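Local structure of pyruvate kinase (Pyrobaculum aerophilum, 3QTG) at residues D40-V45 / A333-L338; D130-L135 / D149-V154; E430-L435 / S456-L461; P353-S358 / F362-V367. The protein catalyses the last step of glycolysis, the transfer of a phosphoryl group from phosphoenolpyruvate to ADP, giving pyruvate and ATP with the help of a divalent metal cation. All blocks are in the same frame, centred on the assembly; numbering follows the deposited sequence.

How the interactions relate
From the N terminus, 40-45 leads into the second strand of the (βα)8 barrel, and its partner 333-338, 288 residues further on, lies on the helix after the last barrel strand; interaction 1 thus ties the early part of the barrel sequence to the helix that follows its last strand. Interaction 2 (130-135 with 149-154) opens and closes within that long loop, in the separate β domain, its centre 40 Å from that of interaction 1. The two remaining contacts follow in series in the C-terminal α/β domain and the loop leading into it: interaction 4 comes first along the chain, at the start of helix 358-373, and interaction 3 last, against the final strand. These two touch, Val457 CG2 lying 3.8 Å from Phe362 CZ, and both reach the third subunit.

Interaction 1 of 4, residues D40-V45 / A333-L338; sequences DLVDGV and AAVSWL
The closing seam of the (βα)8 barrel is where Leu41 and Val42, in the loop before strand 44-48, meet Val335 and Ser336 on helix 331-343, which follows the eighth strand. Leu41 turns its CB toward the helix and sets it 3.9 Å from Val335 CG2. Its CD1 extends farther along the helix surface, 3.8 Å from Ser336 CA, so it rests on the helix backbone as well as on a side chain. Val335 uses both branches. While CG2 faces Leu41, CG1 is 3.9 Å from Val42 CG1, and the two valines cross obliquely. The division follows from the torsion of Val335: with chi1 at -62°, CG1 stands opposite the carbonyl carbon and CG2 fits between that carbon and the backbone N.

No direct hydrogen bond joins the segments. Instead a single water donates to Leu41 O and to Val335 O, at 2.9 Å each, using both its protons to connect a loop carbonyl with a helix carbonyl. Beyond the two segments, Val335 also packs on Ala21 of strand 18-22 and Leu321 of strand 318-321, the first and last barrel strands. Asp43 is held by a salt bridge to Arg19. The outer helix after the eighth strand, packed over strands 18-22 and 318-321 where the first meets the eighth, is as expected of a closed (βα)8, or TIM, barrel.

Interaction 2 of 4, residues D130-L135 / D149-V154; sequences DVILML and DWIEAV
Between 130-135 and 149-154, Ile132 CD1 makes both contacts. It lies 4.1 Å from Ile151 CG2 and 4.2 Å from Ala153 CB, which makes the first shell a three-residue apolar cluster. The methyl at the end of the Ile132 chain therefore meets a branch methyl on one residue and a CB on the other. Ile132 and Ile151 approach obliquely rather than lying alongside each other. The chi1 of Ile132, -70°, places CG1 opposite the carbonyl carbon, and chi2 of 160° then extends the chain so that CD1 is carried out across the gap.

The backbones stay well apart, with CA of Ile132 and CA of Ala153 8.1 Å from each other, and no hydrogen bond passes between the segments. The reason is the order of the sheet: strand 139-146 runs between them, antiparallel to both. Ile132 pairs by backbone hydrogen bonding with Leu141 of that strand and also packs on Val143. On strand 150-155, Ile151 and Ala153 are two residues apart, and both direct CB toward segment 130-135, whereas the intervening Glu152 points away. Phe122 of helix 120-125 touches both isoleucines, and Phe104 of strand 101-106 adds to the packing of Ile151.

All three contacting residues are buried, and their meeting atoms are aliphatic carbons at van der Waals spacing. The chemistry is thus purely dispersive and hydrophobic, joining side chains across an intervening strand in the core of the β domain.

Interaction 3 of 4, residues E430-L435 / S456-L461; sequences EGLEKL and SVKVKL
Lys458, on the last strand of the C-terminal domain, directs its CB toward helix 428-439, and its chain meets two helix residues in turn. CG comes first, 4.2 Å from Leu432 CD2 and 4.1 Å from Glu433 OE2, so this methylene sits by a methyl and a carboxylate oxygen together. Bends at chi2 (-64°) and chi4 (-144°) shape the rest of the chain. CD leads on to CE, which approaches Glu433 OE2 to 3.6 Å, the shortest distance of the contact. The terminal NZ ends 4.7 Å from the same oxygen, too far for a salt bridge in this model. Glu433, itself bent at chi2 (-58°), crosses the lysine at about a right angle, and its carboxylate meets the carbons of the chain rather than the ammonium group.

Leu432 is buried and turned toward the strand, where it also packs on Tyr448 of strand 444-448 and Phe380 of strand 376-380. Strand 455-460 is the edge strand of the sheet within the chain, but residues 456-459 pair in antiparallel fashion with a strand of the third subunit. The sheet therefore continues across the interface, and Ser456 OG is hydrogen-bonded to Lys458 NZ of the third subunit.

No hydrogen bond connects helix and strand. The contact buries Glu433 OE2 without a hydrogen-bonding partner in the model, with Lys458 NZ the opposite charge across the contact. Any attraction between them is probably a longer-range electrostatic one, added to the van der Waals contact of a lysine's aliphatic chain with Leu432.

Interaction 4 of 4, residues P353-S358 / F362-V367; sequences PLLQNS and FAKGLV
Lys364 holds CG opposite its backbone N (chi1 -176°) and stays stretched through chi3, bending only at chi4, which brings its CD against Leu355, where chi1 at -62° sets CG beside the backbone N. As a result the aliphatic part of the lysine passes both leucine methyls at about a right angle: Lys364 CD is 3.7 Å from Leu355 CD2 and 4.1 Å from Leu355 CD1. Phe393 packs against both residues, extending the apolar patch.

The second link is a backbone hydrogen bond. Phe362 N donates to Ser358 O at 2.9 Å, with a nearly straight N-H...O angle of 165°. This i to i+4 bond belongs to the first turn of helix 358-373. Asn357 is the N-cap, its OD1 accepting from Asp360 N. Phe362 CB stays 3.6 Å from Ser358 O, while the ring leads away and stacks edge-to-face with His455.

The chemistry is therefore twofold: a capped helix start secured by hydrogen bonds, and a hydrophobic contact made by the carbon chain of Lys364, whose NZ keeps a long, weak ion pair with Glu368.

Interaction 1 of 4, residues D40-V45 / A333-L338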
# COMPACT_ATOMS: atom_id res chain seq x y z
N ASP A 40 22.14 17.29 -34.41
CA ASP A 40 22.33 15.93 -33.91
C ASP A 40 22.07 15.84 -32.41
O ASP A 40 21.86 14.76 -31.87
CB ASP A 40 23.76 15.45 -34.18
CG ASP A 40 23.97 14.93 -35.61
OD1 ASP A 40 23.01 14.87 -36.43
OD2 ASP A 40 25.14 14.59 -35.90
N LEU A 41 22.12 16.98 -31.75
CA LEU A 41 22.02 17.03 -30.30
C LEU A 41 20.69 17.59 -29.82
O LEU A 41 20.51 17.80 -28.62
CB LEU A 41 23.20 17.82 -29.70
CG LEU A 41 24.54 17.07 -29.67
CD1 LEU A 41 25.73 18.02 -29.51
CD2 LEU A 41 24.56 15.99 -28.59
N VAL A 42 19.76 17.83 -30.75
CA VAL A 42 18.43 18.33 -30.39
C VAL A 42 17.32 17.40 -30.88
O VAL A 42 17.53 16.58 -31.79
CB VAL A 42 18.18 19.83 -30.83
CG1 VAL A 42 19.37 20.69 -30.49
CG2 VAL A 42 17.85 19.95 -32.35
N ASP A 43 16.16 17.51 -30.24
CA ASP A 43 14.97 16.75 -30.63
C ASP A 43 13.94 17.67 -31.25
O ASP A 43 12.95 17.20 -31.83
CB ASP A 43 14.39 15.99 -29.43
CG ASP A 43 15.40 15.08 -28.77
OD1 ASP A 43 15.79 14.04 -29.36
OD2 ASP A 43 15.84 15.38 -27.65
N GLY A 44 14.15 18.97 -31.08
CA GLY A 44 13.24 19.98 -31.60
C GLY A 44 13.87 21.35 -31.59
O GLY A 44 14.88 21.57 -30.92
N VAL A 45 13.27 22.27 -32.33
CA VAL A 45 13.81 23.62 -32.44
C VAL A 45 12.69 24.60 -32.19
O VAL A 45 11.53 24.31 -32.52
CB VAL A 45 14.49 23.94 -33.85
CG1 VAL A 45 15.63 22.96 -34.15
CG2 VAL A 45 13.47 23.96 -34.97
N ALA A 333 28.33 24.18 -27.68
CA ALA A 333 28.69 23.73 -26.34
C ALA A 333 27.45 23.63 -25.45
O ALA A 333 27.35 22.73 -24.63
CB ALA A 333 29.70 24.68 -25.71
N ALA A 334 26.51 24.55 -25.65
CA ALA A 334 25.28 24.62 -24.86
C ALA A 334 24.41 23.38 -25.04
O ALA A 334 24.03 22.76 -24.05
CB ALA A 334 24.51 25.90 -25.16
N VAL A 335 24.12 22.99 -26.29
CA VAL A 335 23.35 21.76 -26.55
C VAL A 335 24.12 20.49 -26.20
O VAL A 335 23.52 19.47 -25.83
CB VAL A 335 22.78 21.68 -28.00
CG1 VAL A 335 21.80 22.82 -28.26
CG2 VAL A 335 23.87 21.62 -29.06
N SER A 336 25.44 20.56 -26.32
CA SER A 336 26.30 19.44 -26.02
C SER A 336 26.27 19.17 -24.51
O SER A 336 26.08 18.03 -24.10
CB SER A 336 27.72 19.70 -26.53
OG SER A 336 28.56 18.59 -26.29
N TRP A 337 26.42 20.22 -23.71
CA TRP A 337 26.30 20.10 -22.25
C TRP A 337 24.91 19.71 -21.74
O TRP A 337 24.79 18.94 -20.79
CB TRP A 337 26.78 21.38 -21.57
CG TRP A 337 28.23 21.32 -21.25
CD1 TRP A 337 29.26 21.90 -21.95
CD2 TRP A 337 28.84 20.62 -20.16
NE1 TRP A 337 30.45 21.62 -21.36
CE2 TRP A 337 30.23 20.83 -20.26
CE3 TRP A 337 28.34 19.85 -19.10
CZ2 TRP A 337 31.14 20.29 -19.33
CZ3 TRP A 337 29.24 19.30 -18.19
CH2 TRP A 337 30.63 19.53 -18.31
N LEU A 338 23.86 20.23 -22.39
CA LEU A 338 22.48 19.80 -22.09
C LEU A 338 22.30 18.28 -22.19
O LEU A 338 21.84 17.62 -21.24
CB LEU A 338 21.47 20.50 -23.02
CG LEU A 338 20.02 20.17 -22.65
CD1 LEU A 338 19.72 20.46 -21.14
CD2 LEU A 338 19.02 20.89 -23.56
O HOH W 1 20.69 19.42 -26.26

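Interaction 2 of 4, residues D130-L135 / D149-V154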
# COMPACT_ATOMS: atom_id res chain seq x y z
N ASP A 130 2.30 48.89 -5.64
CA ASP A 130 2.74 47.98 -6.70
C ASP A 130 4.08 48.45 -7.21
O ASP A 130 4.39 49.64 -7.10
CB ASP A 130 1.77 47.97 -7.89
CG ASP A 130 0.64 46.99 -7.71
OD1 ASP A 130 0.82 45.98 -6.98
OD2 ASP A 130 -0.43 47.23 -8.30
N VAL A 131 4.83 47.53 -7.80
CA VAL A 131 6.13 47.83 -8.39
C VAL A 131 6.07 47.65 -9.92
O VAL A 131 5.65 46.61 -10.44
CB VAL A 131 7.24 46.94 -7.80
CG1 VAL A 131 8.58 47.21 -8.47
CG2 VAL A 131 7.31 47.11 -6.24
N ILE A 132 6.49 48.70 -10.62
CA ILE A 132 6.47 48.75 -12.06
C ILE A 132 7.86 48.37 -12.57
O ILE A 132 8.85 48.87 -12.06
CB ILE A 132 6.08 50.17 -12.54
CG1 ILE A 132 4.60 50.44 -12.23
CG2 ILE A 132 6.38 50.35 -14.03
CD1 ILE A 132 4.30 51.90 -12.23
N LEU A 133 7.92 47.50 -13.57
CA LEU A 133 9.20 46.98 -14.06
C LEU A 133 9.46 47.36 -15.50
O LEU A 133 8.66 47.09 -16.38
CB LEU A 133 9.25 45.45 -13.94
CG LEU A 133 8.99 44.83 -12.57
CD1 LEU A 133 8.82 43.30 -12.73
CD2 LEU A 133 10.15 45.19 -11.64
N MET A 134 10.62 47.96 -15.72
CA MET A 134 11.02 48.43 -17.01
C MET A 134 12.45 47.99 -17.20
O MET A 134 13.15 47.71 -16.23
CB MET A 134 10.95 49.95 -17.04
CG MET A 134 9.62 50.48 -16.51
SD MET A 134 8.96 51.78 -17.52
CE MET A 134 9.20 53.15 -16.43
N LEU A 135 12.89 47.94 -18.45
CA LEU A 135 14.26 47.58 -18.75
C LEU A 135 14.49 46.14 -18.26
O LEU A 135 15.47 45.84 -17.57
CB LEU A 135 15.23 48.60 -18.10
CG LEU A 135 15.47 49.96 -18.80
CD1 LEU A 135 14.30 50.47 -19.65
CD2 LEU A 135 15.95 51.05 -17.82
N ASP A 149 -6.58 58.54 -15.11
CA ASP A 149 -5.77 57.85 -16.11
C ASP A 149 -4.29 58.22 -15.89
O ASP A 149 -3.59 58.61 -16.82
CB ASP A 149 -6.27 58.23 -17.51
CG ASP A 149 -7.64 57.65 -17.82
OD1 ASP A 149 -7.88 56.44 -17.54
OD2 ASP A 149 -8.48 58.40 -18.38
N TRP A 150 -3.85 58.11 -14.65
CA TRP A 150 -2.47 58.47 -14.31
C TRP A 150 -1.95 57.76 -13.05
O TRP A 150 -2.72 57.28 -12.22
CB TRP A 150 -2.29 59.99 -14.21
CG TRP A 150 -3.03 60.62 -13.09
CD1 TRP A 150 -4.26 61.22 -13.16
CD2 TRP A 150 -2.60 60.73 -11.72
NE1 TRP A 150 -4.63 61.70 -11.91
CE2 TRP A 150 -3.63 61.41 -11.02
CE3 TRP A 150 -1.45 60.33 -11.03
CZ2 TRP A 150 -3.54 61.68 -9.65
CZ3 TRP A 150 -1.36 60.60 -9.68
CH2 TRP A 150 -2.40 61.28 -9.00
N ILE A 151 -0.63 57.75 -12.92
CA ILE A 151 0.09 57.08 -11.86
C ILE A 151 1.33 57.90 -11.52
O ILE A 151 1.96 58.46 -12.41
CB ILE A 151 0.44 55.63 -12.32
CG1 ILE A 151 -0.64 54.65 -11.87
CG2 ILE A 151 1.83 55.17 -11.87
CD1 ILE A 151 -1.09 53.74 -13.02
N GLU A 152 1.67 57.98 -10.24
CA GLU A 152 2.97 58.43 -9.82
C GLU A 152 3.72 57.27 -9.17
O GLU A 152 3.13 56.48 -8.43
CB GLU A 152 2.84 59.62 -8.86
CG GLU A 152 2.31 60.91 -9.55
CD GLU A 152 1.96 62.02 -8.56
OE1 GLU A 152 1.73 61.72 -7.35
OE2 GLU A 152 1.93 63.20 -8.98
N ALA A 153 5.03 57.19 -9.41
CA ALA A 153 5.86 56.13 -8.87
C ALA A 153 7.29 56.63 -8.60
O ALA A 153 7.81 57.47 -9.31
CB ALA A 153 5.86 54.93 -9.80
N VAL A 154 7.92 56.12 -7.55
CA VAL A 154 9.26 56.56 -7.19
C VAL A 154 10.27 55.58 -7.74
O VAL A 154 10.17 54.37 -7.48
CB VAL A 154 9.44 56.67 -5.63
CG1 VAL A 154 10.91 56.90 -5.24
CG2 VAL A 154 8.57 57.78 -5.07

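Interaction 3 of 4, residues E430-L435 / S456-L461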
# COMPACT_ATOMS: atom_id res chain seq x y z
N GLU A 430 0.01 -4.71 -40.10
CA GLU A 430 1.20 -4.64 -40.96
C GLU A 430 2.24 -3.65 -40.39
O GLU A 430 3.45 -3.93 -40.36
CB GLU A 430 0.79 -4.30 -42.40
CG GLU A 430 1.90 -3.78 -43.32
CD GLU A 430 1.39 -3.38 -44.71
OE1 GLU A 430 0.72 -4.22 -45.37
OE2 GLU A 430 1.67 -2.23 -45.15
N GLY A 431 1.75 -2.50 -39.90
CA GLY A 431 2.61 -1.54 -39.24
C GLY A 431 3.35 -2.11 -38.06
O GLY A 431 4.57 -1.95 -37.95
N LEU A 432 2.62 -2.78 -37.16
CA LEU A 432 3.25 -3.37 -35.97
C LEU A 432 4.30 -4.43 -36.32
O LEU A 432 5.34 -4.51 -35.67
CB LEU A 432 2.20 -3.92 -34.99
CG LEU A 432 2.71 -4.16 -33.56
CD1 LEU A 432 3.14 -2.84 -32.85
CD2 LEU A 432 1.69 -4.93 -32.71
N GLU A 433 4.03 -5.25 -37.33
CA GLU A 433 4.98 -6.30 -37.69
C GLU A 433 6.26 -5.73 -38.32
O GLU A 433 7.33 -6.23 -38.02
CB GLU A 433 4.33 -7.41 -38.53
CG GLU A 433 3.12 -8.12 -37.85
CD GLU A 433 3.43 -8.79 -36.47
OE1 GLU A 433 4.41 -9.57 -36.35
OE2 GLU A 433 2.66 -8.53 -35.49
N LYS A 434 6.15 -4.67 -39.12
CA LYS A 434 7.33 -3.91 -39.58
C LYS A 434 8.14 -3.28 -38.44
O LYS A 434 9.37 -3.29 -38.47
CB LYS A 434 6.95 -2.79 -40.55
CG LYS A 434 6.41 -3.25 -41.88
CD LYS A 434 5.85 -2.05 -42.62
CE LYS A 434 5.14 -2.44 -43.91
NZ LYS A 434 6.11 -2.76 -44.99
N LEU A 435 7.44 -2.71 -37.46
CA LEU A 435 8.10 -2.18 -36.26
C LEU A 435 8.77 -3.28 -35.42
O LEU A 435 9.87 -3.08 -34.93
CB LEU A 435 7.12 -1.34 -35.41
CG LEU A 435 7.62 -0.60 -34.15
CD1 LEU A 435 8.62 0.52 -34.49
CD2 LEU A 435 6.44 -0.04 -33.36
N SER A 456 -4.23 -4.64 -29.60
CA SER A 456 -3.40 -5.81 -29.80
C SER A 456 -2.10 -5.64 -29.06
O SER A 456 -1.55 -4.55 -29.03
CB SER A 456 -3.14 -6.05 -31.29
OG SER A 456 -2.40 -7.25 -31.50
N VAL A 457 -1.62 -6.70 -28.42
CA VAL A 457 -0.34 -6.68 -27.70
C VAL A 457 0.40 -7.94 -28.13
O VAL A 457 -0.18 -9.03 -28.10
CB VAL A 457 -0.53 -6.71 -26.14
CG1 VAL A 457 0.77 -6.43 -25.40
CG2 VAL A 457 -1.65 -5.72 -25.69
N LYS A 458 1.66 -7.79 -28.54
CA LYS A 458 2.58 -8.92 -28.78
C LYS A 458 3.67 -8.82 -27.73
O LYS A 458 4.33 -7.80 -27.62
CB LYS A 458 3.23 -8.88 -30.17
CG LYS A 458 2.30 -8.89 -31.38
CD LYS A 458 1.51 -10.19 -31.45
CE LYS A 458 1.10 -10.49 -32.90
NZ LYS A 458 -0.25 -11.12 -32.95
N VAL A 459 3.85 -9.86 -26.93
CA VAL A 459 4.82 -9.80 -25.84
C VAL A 459 5.89 -10.88 -26.07
O VAL A 459 5.55 -12.05 -26.21
CB VAL A 459 4.16 -9.99 -24.43
CG1 VAL A 459 5.21 -9.89 -23.33
CG2 VAL A 459 3.04 -8.98 -24.20
N LYS A 460 7.16 -10.49 -26.16
CA LYS A 460 8.23 -11.46 -26.11
C LYS A 460 9.03 -11.26 -24.82
O LYS A 460 9.60 -10.19 -24.59
CB LYS A 460 9.13 -11.43 -27.34
CG LYS A 460 9.93 -12.73 -27.44
CD LYS A 460 10.39 -13.05 -28.84
CE LYS A 460 10.93 -14.48 -28.86
NZ LYS A 460 11.42 -14.86 -30.23
N LEU A 461 9.02 -12.28 -23.97
CA LEU A 461 9.58 -12.19 -22.63
C LEU A 461 11.08 -12.46 -22.62
O LEU A 461 11.70 -12.81 -23.65
CB LEU A 461 8.85 -13.15 -21.67
CG LEU A 461 7.32 -13.09 -21.54
CD1 LEU A 461 6.76 -14.33 -20.89
CD2 LEU A 461 6.88 -11.89 -20.75
OXT LEU A 461 11.74 -12.32 -21.58

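Interaction 4 of 4, residues P353-S358 / F362-V367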
# COMPACT_ATOMS: atom_id res chain seq x y z
N PRO A 353 -0.37 10.16 -13.70
CA PRO A 353 -1.59 10.81 -14.19
C PRO A 353 -2.88 10.16 -13.68
O PRO A 353 -2.89 8.97 -13.35
CB PRO A 353 -1.50 10.67 -15.71
CG PRO A 353 -0.50 9.66 -15.98
CD PRO A 353 0.35 9.43 -14.76
N LEU A 354 -3.93 10.96 -13.60
CA LEU A 354 -5.29 10.48 -13.35
C LEU A 354 -5.74 9.50 -14.43
O LEU A 354 -5.41 9.67 -15.62
CB LEU A 354 -6.26 11.67 -13.30
CG LEU A 354 -6.05 12.63 -12.13
CD1 LEU A 354 -7.02 13.79 -12.19
CD2 LEU A 354 -6.20 11.88 -10.80
N LEU A 355 -6.47 8.47 -14.00
CA LEU A 355 -7.05 7.50 -14.91
C LEU A 355 -8.46 7.98 -15.19
O LEU A 355 -9.30 8.03 -14.28
CB LEU A 355 -7.06 6.09 -14.29
CG LEU A 355 -5.71 5.47 -13.92
CD1 LEU A 355 -5.88 4.30 -12.98
CD2 LEU A 355 -4.96 5.06 -15.18
N GLN A 356 -8.74 8.35 -16.42
CA GLN A 356 -10.04 8.92 -16.73
C GLN A 356 -10.88 8.03 -17.66
O GLN A 356 -12.07 8.27 -17.83
CB GLN A 356 -9.90 10.35 -17.24
CG GLN A 356 -9.59 11.33 -16.07
CD GLN A 356 -9.21 12.73 -16.53
OE1 GLN A 356 -8.27 12.91 -17.31
NE2 GLN A 356 -9.93 13.73 -16.02
N ASN A 357 -10.26 7.00 -18.22
CA ASN A 357 -11.00 5.99 -18.97
C ASN A 357 -10.32 4.63 -19.02
O ASN A 357 -9.29 4.40 -18.37
CB ASN A 357 -11.36 6.50 -20.39
CG ASN A 357 -10.15 6.96 -21.17
OD1 ASN A 357 -9.12 6.26 -21.23
ND2 ASN A 357 -10.26 8.13 -21.79
N SER A 358 -10.93 3.73 -19.79
CA SER A 358 -10.45 2.38 -19.98
C SER A 358 -9.12 2.35 -20.71
O SER A 358 -8.28 1.51 -20.44
CB SER A 358 -11.47 1.58 -20.79
OG SER A 358 -12.20 0.76 -19.93
N PHE A 362 -5.62 0.57 -19.65
CA PHE A 362 -4.86 -0.27 -20.59
C PHE A 362 -3.40 0.17 -20.69
O PHE A 362 -2.48 -0.65 -20.53
CB PHE A 362 -5.51 -0.27 -21.98
CG PHE A 362 -4.73 -1.02 -23.05
CD1 PHE A 362 -4.80 -2.40 -23.14
CD2 PHE A 362 -3.95 -0.33 -23.97
CE1 PHE A 362 -4.11 -3.09 -24.13
CE2 PHE A 362 -3.26 -0.99 -24.96
CZ PHE A 362 -3.33 -2.39 -25.04
N ALA A 363 -3.18 1.47 -20.94
CA ALA A 363 -1.82 2.00 -21.16
C ALA A 363 -0.93 1.90 -19.90
O ALA A 363 0.21 1.47 -19.97
CB ALA A 363 -1.86 3.43 -21.70
N LYS A 364 -1.49 2.27 -18.75
CA LYS A 364 -0.84 2.09 -17.46
C LYS A 364 -0.42 0.63 -17.22
O LYS A 364 0.71 0.36 -16.82
CB LYS A 364 -1.77 2.54 -16.32
CG LYS A 364 -1.15 2.49 -14.96
CD LYS A 364 -2.01 3.20 -13.95
CE LYS A 364 -1.44 3.11 -12.54
NZ LYS A 364 -1.75 1.75 -11.94
N GLY A 365 -1.35 -0.31 -17.46
CA GLY A 365 -1.09 -1.74 -17.28
C GLY A 365 0.03 -2.23 -18.18
O GLY A 365 0.88 -2.98 -17.75
N LEU A 366 0.04 -1.77 -19.43
CA LEU A 366 1.15 -2.01 -20.36
C LEU A 366 2.52 -1.51 -19.88
O LEU A 366 3.53 -2.22 -19.97
CB LEU A 366 0.86 -1.42 -21.73
CG LEU A 366 0.72 -2.45 -22.84
CD1 LEU A 366 -0.29 -3.58 -22.47
CD2 LEU A 366 0.32 -1.72 -24.08
N VAL A 367 2.55 -0.28 -19.38
CA VAL A 367 3.79 0.35 -18.94
C VAL A 367 4.38 -0.41 -17.73
O VAL A 367 5.57 -0.70 -17.70
CB VAL A 367 3.58 1.85 -18.62
CG1 VAL A 367 4.71 2.41 -17.75
CG2 VAL A 367 3.40 2.65 -19.93